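Local coordinates for protein terminase large subunit (Bacillus phage spp1, PDB 2WBN) that packages viral DNA into empty capsids as an ATP-driven motor and cuts the genome with the metal-dependent nuclease domain found in this chain, at residues Phe48-Gly54 with Phe66-Tyr71; Glu44-Phe48 with Ile78-Asp82; Leu55-Tyr59 with Glu114-Ile118. All coordinates share one frame; numbering follows the deposited sequence.

Contact 1: Phe48-Gly54 with Phe66-Tyr71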
loop_
_atom_site.group_PDB
_atom_site.type_symbol
_atom_site.label_atom_id
_atom_site.label_comp_id
_atom_site.label_asym_id
_atom_site.label_seq_id
_atom_site.Cartn_x
_atom_site.Cartn_y
_atom_site.Cartn_z
ATOM N N PHE A 48 -10.601 -8.476 -11.459
ATOM C CA PHE A 48 -10.261 -8.416 -10.040
ATOM C C PHE A 48 -11.419 -7.838 -9.254
ATOM O O PHE A 48 -11.934 -6.764 -9.589
ATOM C CB PHE A 48 -9.024 -7.548 -9.781
ATOM C CG PHE A 48 -7.731 -8.110 -10.331
ATOM C CD1 PHE A 48 -7.516 -9.475 -10.441
ATOM C CD2 PHE A 48 -6.701 -7.248 -10.700
ATOM C CE1 PHE A 48 -6.309 -9.976 -10.943
ATOM C CE2 PHE A 48 -5.496 -7.747 -11.205
ATOM C CZ PHE A 48 -5.305 -9.114 -11.318
ATOM N N ASP A 49 -11.826 -8.537 -8.201
ATOM C CA ASP A 49 -12.987 -8.107 -7.424
ATOM C C ASP A 49 -12.850 -8.376 -5.919
ATOM O O ASP A 49 -13.840 -8.544 -5.218
ATOM C CB ASP A 49 -14.257 -8.755 -7.997
ATOM C CG ASP A 49 -15.403 -7.757 -8.160
ATOM O OD1 ASP A 49 -15.275 -6.593 -7.691
ATOM O OD2 ASP A 49 -16.424 -8.134 -8.767
ATOM N N ASN A 50 -11.614 -8.403 -5.431
ATOM C CA ASN A 50 -11.348 -8.494 -4.008
ATOM C C ASN A 50 -10.332 -7.392 -3.703
ATOM O O ASN A 50 -9.167 -7.641 -3.389
ATOM C CB ASN A 50 -10.836 -9.885 -3.636
ATOM C CG ASN A 50 -10.882 -10.149 -2.145
ATOM O OD1 ASN A 50 -11.627 -9.506 -1.413
ATOM N ND2 ASN A 50 -10.091 -11.109 -1.688
ATOM N N ILE A 51 -10.815 -6.161 -3.831
ATOM C CA ILE A 51 -9.977 -4.974 -3.768
ATOM C C ILE A 51 -9.627 -4.600 -2.347
ATOM O O ILE A 51 -10.454 -4.686 -1.436
ATOM C CB ILE A 51 -10.663 -3.778 -4.464
ATOM C CG1 ILE A 51 -10.754 -4.030 -5.976
ATOM C CG2 ILE A 51 -9.918 -2.470 -4.179
ATOM C CD1 ILE A 51 -12.066 -4.571 -6.416
ATOM N N ARG A 52 -8.389 -4.164 -2.173
ATOM C CA ARG A 52 -7.923 -3.570 -0.929
ATOM C C ARG A 52 -7.208 -2.283 -1.241
ATOM O O ARG A 52 -6.354 -2.240 -2.135
ATOM C CB ARG A 52 -6.963 -4.511 -0.220
ATOM C CG ARG A 52 -7.579 -5.822 0.174
ATOM C CD ARG A 52 -8.595 -5.677 1.272
ATOM N NE ARG A 52 -8.979 -6.994 1.769
ATOM C CZ ARG A 52 -9.879 -7.798 1.202
ATOM N NH1 ARG A 52 -10.121 -8.979 1.755
ATOM N NH2 ARG A 52 -10.540 -7.449 0.095
ATOM N N GLN A 53 -7.540 -1.226 -0.499
ATOM C CA GLN A 53 -6.915 0.078 -0.708
ATOM C C GLN A 53 -6.365 0.639 0.594
ATOM O O GLN A 53 -6.986 0.502 1.666
ATOM C CB GLN A 53 -7.891 1.065 -1.350
ATOM C CG GLN A 53 -8.473 0.577 -2.672
ATOM C CD GLN A 53 -9.408 1.576 -3.317
ATOM O OE1 GLN A 53 -10.419 1.999 -2.732
ATOM N NE2 GLN A 53 -9.095 1.944 -4.527
ATOM N N GLY A 54 -5.186 1.245 0.492
ATOM C CA GLY A 54 -4.520 1.874 1.630
ATOM C C GLY A 54 -4.031 3.273 1.310
ATOM O O GLY A 54 -3.840 3.631 0.148
ATOM N N PHE A 66 -1.180 6.498 -2.027
ATOM C CA PHE A 66 -2.407 5.721 -2.179
ATOM C C PHE A 66 -2.098 4.445 -2.968
ATOM O O PHE A 66 -1.456 4.512 -4.021
ATOM C CB PHE A 66 -3.459 6.530 -2.941
ATOM C CG PHE A 66 -4.667 5.733 -3.342
ATOM C CD1 PHE A 66 -5.681 5.476 -2.426
ATOM C CD2 PHE A 66 -4.785 5.228 -4.624
ATOM C CE1 PHE A 66 -6.792 4.739 -2.786
ATOM C CE2 PHE A 66 -5.895 4.477 -4.994
ATOM C CZ PHE A 66 -6.895 4.228 -4.075
ATOM N N VAL A 67 -2.551 3.298 -2.468
ATOM C CA VAL A 67 -2.377 2.024 -3.198
ATOM C C VAL A 67 -3.720 1.302 -3.326
ATOM O O VAL A 67 -4.563 1.379 -2.425
ATOM C CB VAL A 67 -1.309 1.112 -2.533
ATOM C CG1 VAL A 67 0.036 1.851 -2.427
ATOM C CG2 VAL A 67 -1.783 0.571 -1.131
ATOM N N ARG A 68 -3.903 0.616 -4.461
ATOM C CA ARG A 68 -5.033 -0.263 -4.710
ATOM C C ARG A 68 -4.504 -1.617 -5.202
ATOM O O ARG A 68 -3.737 -1.665 -6.164
ATOM C CB ARG A 68 -5.956 0.353 -5.749
ATOM C CG ARG A 68 -7.151 -0.506 -6.193
ATOM C CD ARG A 68 -7.847 0.169 -7.389
ATOM N NE ARG A 68 -9.027 -0.556 -7.897
ATOM C CZ ARG A 68 -10.280 -0.423 -7.454
ATOM N NH1 ARG A 68 -10.572 0.393 -6.454
ATOM N NH2 ARG A 68 -11.264 -1.138 -8.010
ATOM N N TRP A 69 -4.917 -2.681 -4.516
ATOM C CA TRP A 69 -4.498 -4.059 -4.791
ATOM C C TRP A 69 -5.704 -4.981 -4.933
ATOM O O TRP A 69 -6.786 -4.684 -4.421
ATOM C CB TRP A 69 -3.721 -4.589 -3.601
ATOM C CG TRP A 69 -2.460 -3.927 -3.287
ATOM C CD1 TRP A 69 -2.283 -2.788 -2.537
ATOM C CD2 TRP A 69 -1.159 -4.391 -3.627
ATOM N NE1 TRP A 69 -0.943 -2.497 -2.441
ATOM C CE2 TRP A 69 -0.231 -3.475 -3.090
ATOM C CE3 TRP A 69 -0.683 -5.471 -4.370
ATOM C CZ2 TRP A 69 1.141 -3.619 -3.271
ATOM C CZ3 TRP A 69 0.675 -5.612 -4.546
ATOM C CH2 TRP A 69 1.573 -4.706 -4.007
ATOM N N HIS A 70 -5.490 -6.124 -5.576
ATOM C CA HIS A 70 -6.425 -7.238 -5.556
ATOM C C HIS A 70 -5.816 -8.385 -4.762
ATOM O O HIS A 70 -4.617 -8.674 -4.876
ATOM C CB HIS A 70 -6.736 -7.733 -6.964
ATOM C CG HIS A 70 -7.486 -9.035 -6.983
ATOM N ND1 HIS A 70 -8.783 -9.153 -6.537
ATOM C CD2 HIS A 70 -7.111 -10.277 -7.374
ATOM C CE1 HIS A 70 -9.178 -10.409 -6.655
ATOM N NE2 HIS A 70 -8.183 -11.112 -7.168
ATOM N N TYR A 71 -6.675 -9.072 -4.015
ATOM C CA TYR A 71 -6.269 -10.131 -3.109
ATOM C C TYR A 71 -6.869 -11.466 -3.521
ATOM O O TYR A 71 -8.081 -11.654 -3.442
ATOM C CB TYR A 71 -6.749 -9.779 -1.702
ATOM C CG TYR A 71 -6.320 -10.742 -0.620
ATOM C CD1 TYR A 71 -5.126 -11.457 -0.710
ATOM C CD2 TYR A 71 -7.103 -10.921 0.511
ATOM C CE1 TYR A 71 -4.734 -12.313 0.293
ATOM C CE2 TYR A 71 -6.716 -11.766 1.512
ATOM C CZ TYR A 71 -5.531 -12.460 1.406
ATOM O OH TYR A 71 -5.153 -13.322 2.412
#

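Contact 2: Glu44-Phe48 with Ile78-Asp82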
loop_
_atom_site.group_PDB
_atom_site.type_symbol
_atom_site.label_atom_id
_atom_site.label_comp_id
_atom_site.label_asym_id
_atom_site.label_seq_id
_atom_site.Cartn_x
_atom_site.Cartn_y
_atom_site.Cartn_z
ATOM N N GLU A 44 -7.318 -8.718 -16.889
ATOM C CA GLU A 44 -7.202 -9.133 -15.500
ATOM C C GLU A 44 -7.719 -8.071 -14.539
ATOM O O GLU A 44 -8.453 -8.384 -13.609
ATOM C CB GLU A 44 -5.749 -9.427 -15.143
ATOM C CG GLU A 44 -5.173 -10.674 -15.759
ATOM C CD GLU A 44 -3.752 -10.863 -15.303
ATOM O OE1 GLU A 44 -3.559 -11.393 -14.185
ATOM O OE2 GLU A 44 -2.837 -10.424 -16.028
ATOM N N VAL A 45 -7.307 -6.824 -14.755
ATOM C CA VAL A 45 -7.759 -5.708 -13.931
ATOM C C VAL A 45 -9.273 -5.620 -14.024
ATOM O O VAL A 45 -9.937 -5.319 -13.051
ATOM C CB VAL A 45 -7.114 -4.364 -14.363
ATOM C CG1 VAL A 45 -7.779 -3.184 -13.655
ATOM C CG2 VAL A 45 -5.598 -4.382 -14.093
ATOM N N ALA A 46 -9.819 -5.917 -15.195
ATOM C CA ALA A 46 -11.265 -5.931 -15.367
ATOM C C ALA A 46 -11.974 -6.952 -14.448
ATOM O O ALA A 46 -13.061 -6.665 -13.970
ATOM C CB ALA A 46 -11.609 -6.177 -16.811
ATOM N N ARG A 47 -11.355 -8.110 -14.185
ATOM C CA ARG A 47 -11.966 -9.179 -13.362
ATOM C C ARG A 47 -11.724 -9.063 -11.863
ATOM O O ARG A 47 -12.528 -9.562 -11.079
ATOM C CB ARG A 47 -11.452 -10.566 -13.761
ATOM C CG ARG A 47 -11.609 -10.930 -15.210
ATOM C CD ARG A 47 -11.287 -12.408 -15.448
ATOM N NE ARG A 47 -10.281 -12.553 -16.506
ATOM C CZ ARG A 47 -8.989 -12.822 -16.319
ATOM N NH1 ARG A 47 -8.499 -13.037 -15.102
ATOM N NH2 ARG A 47 -8.176 -12.903 -17.372
ATOM N N PHE A 48 -10.601 -8.476 -11.459
ATOM C CA PHE A 48 -10.261 -8.416 -10.040
ATOM C C PHE A 48 -11.419 -7.838 -9.254
ATOM O O PHE A 48 -11.934 -6.764 -9.589
ATOM C CB PHE A 48 -9.024 -7.548 -9.781
ATOM C CG PHE A 48 -7.731 -8.110 -10.331
ATOM C CD1 PHE A 48 -7.516 -9.475 -10.441
ATOM C CD2 PHE A 48 -6.701 -7.248 -10.700
ATOM C CE1 PHE A 48 -6.309 -9.976 -10.943
ATOM C CE2 PHE A 48 -5.496 -7.747 -11.205
ATOM C CZ PHE A 48 -5.305 -9.114 -11.318
ATOM N N ILE A 78 -1.166 -11.230 -3.948
ATOM C CA ILE A 78 -1.713 -9.896 -4.113
ATOM C C ILE A 78 -1.203 -9.318 -5.423
ATOM O O ILE A 78 -0.102 -9.644 -5.859
ATOM C CB ILE A 78 -1.406 -8.981 -2.915
ATOM C CG1 ILE A 78 0.091 -8.705 -2.744
ATOM C CG2 ILE A 78 -2.024 -9.558 -1.624
ATOM C CD1 ILE A 78 0.376 -7.633 -1.651
ATOM N N TYR A 79 -2.025 -8.490 -6.055
ATOM C CA TYR A 79 -1.734 -7.911 -7.353
ATOM C C TYR A 79 -1.914 -6.404 -7.260
ATOM O O TYR A 79 -2.997 -5.965 -6.904
ATOM C CB TYR A 79 -2.744 -8.407 -8.384
ATOM C CG TYR A 79 -2.737 -9.874 -8.697
ATOM C CD1 TYR A 79 -3.452 -10.775 -7.915
ATOM C CD2 TYR A 79 -2.054 -10.359 -9.811
ATOM C CE1 TYR A 79 -3.473 -12.111 -8.229
ATOM C CE2 TYR A 79 -2.074 -11.697 -10.129
ATOM C CZ TYR A 79 -2.777 -12.562 -9.331
ATOM O OH TYR A 79 -2.797 -13.874 -9.646
ATOM N N ALA A 80 -0.870 -5.631 -7.585
ATOM C CA ALA A 80 -0.941 -4.165 -7.570
ATOM C C ALA A 80 -1.703 -3.656 -8.779
ATOM O O ALA A 80 -1.370 -3.988 -9.923
ATOM C CB ALA A 80 0.466 -3.546 -7.495
ATOM N N ILE A 81 -2.739 -2.856 -8.525
ATOM C CA ILE A 81 -3.616 -2.359 -9.587
ATOM C C ILE A 81 -3.278 -0.917 -9.932
ATOM O O ILE A 81 -3.123 -0.564 -11.103
ATOM C CB ILE A 81 -5.114 -2.450 -9.178
ATOM C CG1 ILE A 81 -5.507 -3.907 -8.914
ATOM C CG2 ILE A 81 -5.996 -1.825 -10.260
ATOM C CD1 ILE A 81 -6.974 -4.117 -8.460
ATOM N N ASP A 82 -3.168 -0.078 -8.904
ATOM C CA ASP A 82 -2.907 1.318 -9.127
ATOM C C ASP A 82 -2.296 1.964 -7.879
ATOM O O ASP A 82 -2.216 1.347 -6.820
ATOM C CB ASP A 82 -4.206 2.007 -9.537
ATOM C CG ASP A 82 -3.997 3.179 -10.481
ATOM O OD1 ASP A 82 -2.845 3.618 -10.686
ATOM O OD2 ASP A 82 -5.009 3.674 -11.025
#

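Contact 3: Leu55-Tyr59 with Glu114-Ile118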
loop_
_atom_site.group_PDB
_atom_site.type_symbol
_atom_site.label_atom_id
_atom_site.label_comp_id
_atom_site.label_asym_id
_atom_site.label_seq_id
_atom_site.Cartn_x
_atom_site.Cartn_y
_atom_site.Cartn_z
ATOM N N LEU A 55 -3.845 4.073 2.350
ATOM C CA LEU A 55 -3.434 5.457 2.165
ATOM C C LEU A 55 -2.556 5.880 3.316
ATOM O O LEU A 55 -2.946 5.755 4.474
ATOM C CB LEU A 55 -4.658 6.372 2.062
ATOM C CG LEU A 55 -4.369 7.873 1.996
ATOM C CD1 LEU A 55 -3.540 8.241 0.783
ATOM C CD2 LEU A 55 -5.673 8.642 2.007
ATOM N N ASP A 56 -1.361 6.354 2.985
ATOM C CA ASP A 56 -0.502 7.022 3.907
ATOM C C ASP A 56 -0.451 8.498 3.514
ATOM O O ASP A 56 -0.272 8.809 2.348
ATOM C CB ASP A 56 0.896 6.418 3.899
ATOM C CG ASP A 56 1.759 6.982 5.019
ATOM O OD1 ASP A 56 2.204 8.152 4.908
ATOM O OD2 ASP A 56 1.947 6.285 6.040
ATOM N N PHE A 57 -0.610 9.392 4.487
ATOM C CA PHE A 57 -0.758 10.821 4.205
ATOM C C PHE A 57 0.533 11.582 3.945
ATOM O O PHE A 57 0.497 12.721 3.456
ATOM C CB PHE A 57 -1.540 11.505 5.327
ATOM C CG PHE A 57 -2.994 11.145 5.344
ATOM C CD1 PHE A 57 -3.505 10.320 6.327
ATOM C CD2 PHE A 57 -3.847 11.603 4.342
ATOM C CE1 PHE A 57 -4.859 9.965 6.333
ATOM C CE2 PHE A 57 -5.191 11.256 4.335
ATOM C CZ PHE A 57 -5.695 10.427 5.330
ATOM N N GLY A 58 1.669 10.980 4.266
ATOM C CA GLY A 58 2.926 11.704 4.160
ATOM C C GLY A 58 3.074 12.604 5.375
ATOM O O GLY A 58 2.119 12.862 6.095
ATOM N N TYR A 59 4.279 13.067 5.585
ATOM C CA TYR A 59 4.642 13.845 6.737
ATOM C C TYR A 59 6.059 14.339 6.472
ATOM O O TYR A 59 6.933 13.565 6.062
ATOM C CB TYR A 59 4.580 12.993 8.005
ATOM C CG TYR A 59 5.001 13.727 9.262
ATOM C CD1 TYR A 59 4.367 14.889 9.650
ATOM C CD2 TYR A 59 6.041 13.256 10.058
ATOM C CE1 TYR A 59 4.766 15.573 10.790
ATOM C CE2 TYR A 59 6.439 13.937 11.215
ATOM C CZ TYR A 59 5.799 15.082 11.577
ATOM O OH TYR A 59 6.196 15.758 12.722
ATOM N N GLU A 114 -3.270 10.990 11.122
ATOM C CA GLU A 114 -3.862 12.237 10.650
ATOM C C GLU A 114 -5.400 12.143 10.690
ATOM O O GLU A 114 -6.058 12.090 9.644
ATOM C CB GLU A 114 -3.353 12.537 9.237
ATOM C CG GLU A 114 -1.822 12.679 9.156
ATOM C CD GLU A 114 -1.339 13.471 7.934
ATOM O OE1 GLU A 114 -2.138 14.208 7.301
ATOM O OE2 GLU A 114 -0.143 13.376 7.618
ATOM N N PRO A 115 -5.977 12.097 11.900
ATOM C CA PRO A 115 -7.443 11.925 11.999
ATOM C C PRO A 115 -8.240 13.018 11.280
ATOM O O PRO A 115 -9.297 12.737 10.752
ATOM C CB PRO A 115 -7.702 11.913 13.496
ATOM C CG PRO A 115 -6.518 12.582 14.104
ATOM C CD PRO A 115 -5.356 12.228 13.225
ATOM N N ARG A 116 -7.714 14.234 11.208
ATOM C CA ARG A 116 -8.459 15.332 10.578
ATOM C C ARG A 116 -8.304 15.305 9.045
ATOM O O ARG A 116 -9.145 15.855 8.331
ATOM C CB ARG A 116 -8.037 16.688 11.133
ATOM C CG ARG A 116 -7.935 16.803 12.673
ATOM C CD ARG A 116 -9.132 16.260 13.412
ATOM N NE ARG A 116 -10.107 17.274 13.747
ATOM C CZ ARG A 116 -11.295 17.449 13.175
ATOM N NH1 ARG A 116 -11.687 16.680 12.174
ATOM N NH2 ARG A 116 -12.085 18.420 13.592
ATOM N N SER A 117 -7.242 14.677 8.543
ATOM C CA SER A 117 -7.103 14.459 7.091
ATOM C C SER A 117 -8.133 13.453 6.633
ATOM O O SER A 117 -8.713 13.599 5.565
ATOM C CB SER A 117 -5.712 13.983 6.714
ATOM O OG SER A 117 -4.762 14.983 7.010
ATOM N N ILE A 118 -8.347 12.424 7.441
ATOM C CA ILE A 118 -9.433 11.469 7.216
ATOM C C ILE A 118 -10.808 12.161 7.216
ATOM O O ILE A 118 -11.597 11.976 6.286
ATOM C CB ILE A 118 -9.384 10.336 8.245
ATOM C CG1 ILE A 118 -8.136 9.474 8.007
ATOM C CG2 ILE A 118 -10.644 9.468 8.167
ATOM C CD1 ILE A 118 -7.925 8.426 9.039
#

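Contact 1: Phe48-Gly54 with Phe66-Tyr71
The antiparallel hairpin of strands 51-56 and 64-72 pairs Arg52 with Trp69 and Gly54 with Val67 as hydrogen-bonded pairs, alternating with the non-hydrogen-bonded pairs Ile51-His70 and Gln53-Arg68. The Arg52-Trp69 pair is tied both ways, Arg52 N to Trp69 O and Trp69 N to Arg52 O, each at 2.8 Å.

Just before the strand, at Asn50, side chains join the backbone in the pairing. Asn50 N gives a bond to His70 ND1 (3.1 Å), in the imidazole plane. With CG anti to the backbone N (chi1 -165°), the Asn50 side chain runs beside that of Tyr71, and its ND2 reaches Tyr71 O at 2.7 Å. Tyr71 N returns a bond to Asn50 O. Phe48 lies over one face of the His70 ring, the planes 10° apart but slid until they scarcely overlap; His70 CB sits 4.0 Å from the Phe48 ring centroid.

Arg52 bends at chi2 so that NH2 meets Asn50 OD1 at 2.8 Å, from above the carbonyl plane, while NE makes a salt bridge with Asp202. On the opposite face of the sheet from Arg52, Ile51 CG1 covers the Arg68 guanidinium (3.6 Å from NH2). Val67 packs on helix 190-198, and the Trp69 ring meets Phe199 edge-to-face just after it. This is the central hairpin of an RNase H-like nuclease sheet.

Contact 2: Glu44-Phe48 with Ile78-Asp82
Apolar side chains make this contact, in which Val45 and Phe48, at the end of helix 42-47, lean on Tyr79 and Ile81 of strand 77-86. Ile81 serves both partners with different branches. With CG1 beside the backbone N (chi1 -61°), Ile81 CG2 is left to meet Val45 CG1 at 4.1 Å, whereas the extended CG1-CD1 arm slides past Phe48 in the opposite direction and brings Ile81 CD1 to 3.9 Å from Phe48 CD2. Val45 also touches Ile40 and Arg159, so the small patch continues into the neighbouring loops.

The aromatic part joins Phe48 to Tyr79. Phe48 CZ comes over one face of the Tyr79 ring, displaced toward its rim, and lies 3.7 Å from Tyr79 CG. The planes are inclined by 34° and the centroids are 4.9 Å apart, an oblique meeting that is neither a stack nor a T-shaped pair. Tyr79 also packs against Val154 of the adjacent strand 152-155, and its hydroxyl bonds to Arg77.

Polar groups act within the helix end. Glu44 O accepts from both Arg47 N and Phe48 N, each at 3.0 Å, and sits over the centre of the Phe48 ring, on the face opposite His70. The Glu44 carboxylate is turned back to Thr41 N through OE2, and OE1 approaches Tyr79 CE2 no closer than 4.3 Å. On the strand, Ile81 and Asp82 form a classic beta bulge against Arg68.

With only carbon atoms in close touch between the two segments, the helix end is held to the sheet mainly by dispersion and shape, while the Glu44 carbonyl and OE2 find their partners within the helix and the residues leading into it.

Contact 3: Leu55-Tyr59 with Glu114-Ile118
Phe57, which follows the metal ligand Asp56, points its ring at the first turn of helix 115-124, and most of the contact is built round it. The ring is covered on one face by Ser117, whose CB stands 3.7 Å from the centroid, 14° off the normal, in a CH-pi contact. Leu55 CG lies over the opposite face, so the ring is sandwiched between Leu55 and the helix. At the ring edge, near the plane, Ile118 CG1 is 3.7 Å from Phe57 CE1, its side chain crossing the phenyl at about a right angle. Ala110, Leu121 and Leu91 also pack against Phe57.

The polar component centres on Glu114, the N-cap residue. Its side chain slides past Phe57 in the opposite direction, Glu114 CB reaching Phe57 CD1 (3.7 Å), and runs on extended to a carboxylate tilted 26° from the ring plane. Glu114 OE1 uses its anti lone pair to accept from Ser117 OG at 2.8 Å, which helps to set the rotation of the carboxylate. Glu114 OE2 ends 2.8 Å from Gly58 O, an approach of two acceptors and not a hydrogen bond. The backbone O of Glu114 accepts from Ile118 N.

Next to this, Asp56, a ligand of both manganese ions, closes an Asx turn: its OD1 takes a bond from Gly58 N at 2.9 Å, and OD2 meets Tyr197. Phe57 N donates to Asp111, also a ligand of the first manganese ion.

An apolar ring wedged under the helix start, with the consecutive N-H groups of Phe57 and Gly58 given to Asp111 and Asp56, would help hold the metal-binding carboxylates in place.

From the N terminus, helix 42-47 comes first and leads through Phe48, shared by contacts 1 and 2, into strand 51-56. The chain then turns and returns along strand 64-72, closing the hairpin of contact 1. Strand 77-86 follows as the next neighbour in the sheet and reaches back to the helix in contact 2, whose wider loop encloses contact 1. Contact 3 leaves from the far end of strand 51-56 and is completed only at helix 115-124, so it crosses both others along the chain. Contacts 2 and 3 lie about 25 Å apart between centres, and the central hairpin connects the peripheral helix with the metal-binding end of the sheet.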